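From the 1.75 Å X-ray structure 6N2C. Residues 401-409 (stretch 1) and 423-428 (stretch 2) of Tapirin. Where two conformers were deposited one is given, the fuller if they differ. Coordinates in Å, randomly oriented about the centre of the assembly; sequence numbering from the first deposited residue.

Stretch 1 (401-409) TISNLNSGT
Stretch 2 (423-428) PQNIPS

Stretch 1 enters as the end of a β-strand, Thr 401 to Ser 403, with extended phi/psi values of -110/119, -116/145 and -155/155°. Asn 404 breaks the extension with a left-handed conformation (51/34°), Leu 405 is extended again (-122/105°), and Asn 406 and Ser 407 share nearly the same geometry (-107/-39 and -107/-38°). Gly 408 then takes a positive phi (64/26°), which by itself favours glycine, before Thr 409 at -63/-36°. Stretch 2 has no regular secondary structure. Pro 423 (-78/157°) and Gln 424 (-75/165°) are extended, Asn 425 is left-handed (58/33°), Ile 426 (-70/137°) and Pro 427 (-59/141°) are extended once more, and Ser 428 lies at -60/-33°. End to end the stretches run roughly parallel, Ile 402 beside Gln 424 to Ile 426 and Leu 405 to Gly 408 beside Pro 427. The nearest CA atoms are those of Ser 407 and Pro 427, 5.5 Å apart.

No direct hydrogen bond joins the stretches, whose contact buries 285 Å² in total and rests mainly on Pro 427 and Ile 402. The CA-to-CB bond of Pro 427 points toward stretch 1, and its ring, C-gamma exo and buried, packs against consecutive carbonyls: its CB lies 3.3 Å from Asn 406 O and 3.6 Å from Ser 407 O, while its CG lies 3.5 Å from Leu 405 O. The compact ring suits this site because its CB and CG fit against these three oxygens. Leu 405 (chi1 177°, t; chi2 62°, p) leaves its backbone sideways, but its end comes nearer, bringing Leu 405 CG to 4.0 Å from Pro 427 CG in an apolar contact.

Ile 402 makes the second contact. Its CA-to-CB bond points toward stretch 2, and its long apolar side chain (chi1 50°, p; chi2 163°, t) spans the gap, placing CD1 3.6 Å from Gln 424 O and 3.9 Å from Asn 425 O. The same Ile 402 CD1 meets Ile 426 CG1 at 4.0 Å, although Ile 426 (m, t) directs its CB away.

A water links the two backbones, donating to Asn 425 O at 2.9 Å and, weakly, to Leu 405 O at 3.5 Å. The CA-to-CB bonds of Asn 406 and Ser 407 point away from stretch 2; their carbonyl oxygens meet the proline. Thr 409 N donates a weak hydrogen bond to Ser 407 OG (3.3 Å, 149°; Ser 407 chi1 68°, p), spanning Gly 408.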

# COMPACT_ATOMS: atom_id res chain seq x y z
N THR A 401 9.47 5.71 32.13
CA THR A 401 10.90 5.70 32.31
C THR A 401 11.42 7.05 31.74
O THR A 401 11.24 7.36 30.55
CB THR A 401 11.49 4.49 31.61
OG1 THR A 401 11.00 3.31 32.26
CG2 THR A 401 13.00 4.50 31.76
N ILE A 402 12.05 7.84 32.62
CA ILE A 402 12.65 9.10 32.21
C ILE A 402 14.17 9.07 32.41
O ILE A 402 14.69 8.41 33.33
CB ILE A 402 12.02 10.30 32.90
CG1 ILE A 402 11.96 10.11 34.44
CG2 ILE A 402 10.62 10.53 32.37
CD1 ILE A 402 11.74 11.41 35.19
N SER A 403 14.86 9.73 31.49
CA SER A 403 16.33 9.91 31.61
C SER A 403 16.77 11.12 30.88
O SER A 403 16.13 11.57 29.92
CB SER A 403 17.06 8.68 31.14
OG SER A 403 16.81 8.41 29.79
N ASN A 404 17.92 11.67 31.31
CA ASN A 404 18.52 12.86 30.65
C ASN A 404 17.53 13.94 30.50
O ASN A 404 17.54 14.69 29.55
CB ASN A 404 19.18 12.46 29.35
CG ASN A 404 20.27 11.46 29.58
OD1 ASN A 404 21.20 11.74 30.36
ND2 ASN A 404 20.19 10.29 28.91
N LEU A 405 16.63 14.03 31.48
CA LEU A 405 15.55 14.99 31.38
C LEU A 405 15.73 15.83 32.63
O LEU A 405 15.39 15.37 33.79
CB LEU A 405 14.19 14.24 31.44
CG LEU A 405 12.96 15.18 31.43
CD1 LEU A 405 12.93 15.99 30.16
CD2 LEU A 405 11.65 14.43 31.67
N ASN A 406 16.26 17.04 32.41
CA ASN A 406 16.61 17.94 33.51
C ASN A 406 15.70 19.11 33.69
O ASN A 406 15.44 19.49 34.84
CB ASN A 406 18.05 18.39 33.31
CG ASN A 406 18.97 17.20 33.27
OD1 ASN A 406 18.95 16.37 34.19
ND2 ASN A 406 19.71 17.06 32.16
N SER A 407 15.23 19.72 32.62
CA SER A 407 14.27 20.83 32.74
C SER A 407 12.84 20.48 32.33
O SER A 407 11.92 20.94 32.94
CB SER A 407 14.73 22.03 31.94
OG SER A 407 14.68 21.80 30.54
N GLY A 408 12.68 19.67 31.29
CA GLY A 408 11.35 19.50 30.68
C GLY A 408 10.72 20.72 30.02
O GLY A 408 9.54 20.75 29.87
N THR A 409 11.51 21.68 29.55
CA THR A 409 10.94 22.94 29.10
C THR A 409 10.02 22.73 27.91
O THR A 409 8.91 23.33 27.87
CB THR A 409 12.02 24.03 28.82
OG1 THR A 409 13.05 23.50 27.99
CG2 THR A 409 12.64 24.50 30.16
N PRO A 423 6.76 8.70 38.35
CA PRO A 423 8.19 8.29 38.45
C PRO A 423 8.98 9.29 39.26
O PRO A 423 8.51 10.38 39.53
CB PRO A 423 8.65 8.25 37.01
CG PRO A 423 7.78 9.25 36.30
CD PRO A 423 6.45 9.23 37.00
N GLN A 424 10.10 8.79 39.81
CA GLN A 424 10.94 9.59 40.70
C GLN A 424 11.74 10.60 39.83
O GLN A 424 11.93 10.42 38.63
CB GLN A 424 11.96 8.67 41.39
CG GLN A 424 11.44 7.68 42.41
CD GLN A 424 12.53 6.62 42.79
OE1 GLN A 424 13.75 6.84 42.68
NE2 GLN A 424 12.06 5.47 43.28
N ASN A 425 12.30 11.59 40.51
CA ASN A 425 13.29 12.53 39.96
C ASN A 425 12.74 13.34 38.71
O ASN A 425 13.50 13.68 37.79
CB ASN A 425 14.55 11.81 39.56
CG ASN A 425 15.20 11.07 40.73
OD1 ASN A 425 15.11 11.49 41.86
ND2 ASN A 425 15.75 9.90 40.43
N ILE A 426 11.45 13.62 38.72
CA ILE A 426 10.83 14.47 37.64
C ILE A 426 11.33 15.93 37.87
O ILE A 426 11.34 16.39 38.99
CB ILE A 426 9.35 14.47 37.73
CG1 ILE A 426 8.83 13.03 37.44
CG2 ILE A 426 8.76 15.43 36.67
CD1 ILE A 426 7.37 12.80 37.82
N PRO A 427 11.71 16.65 36.78
CA PRO A 427 12.06 18.05 36.98
C PRO A 427 10.94 18.88 37.57
O PRO A 427 9.80 18.74 37.18
CB PRO A 427 12.35 18.57 35.55
CG PRO A 427 12.74 17.38 34.78
CD PRO A 427 11.96 16.21 35.40
N SER A 428 11.27 19.79 38.49
CA SER A 428 10.23 20.44 39.24
C SER A 428 9.25 21.21 38.36
O SER A 428 8.08 21.36 38.75
CB SER A 428 10.85 21.39 40.30
OG SER A 428 11.66 22.37 39.64
O HOH W 1 15.20 15.95 37.20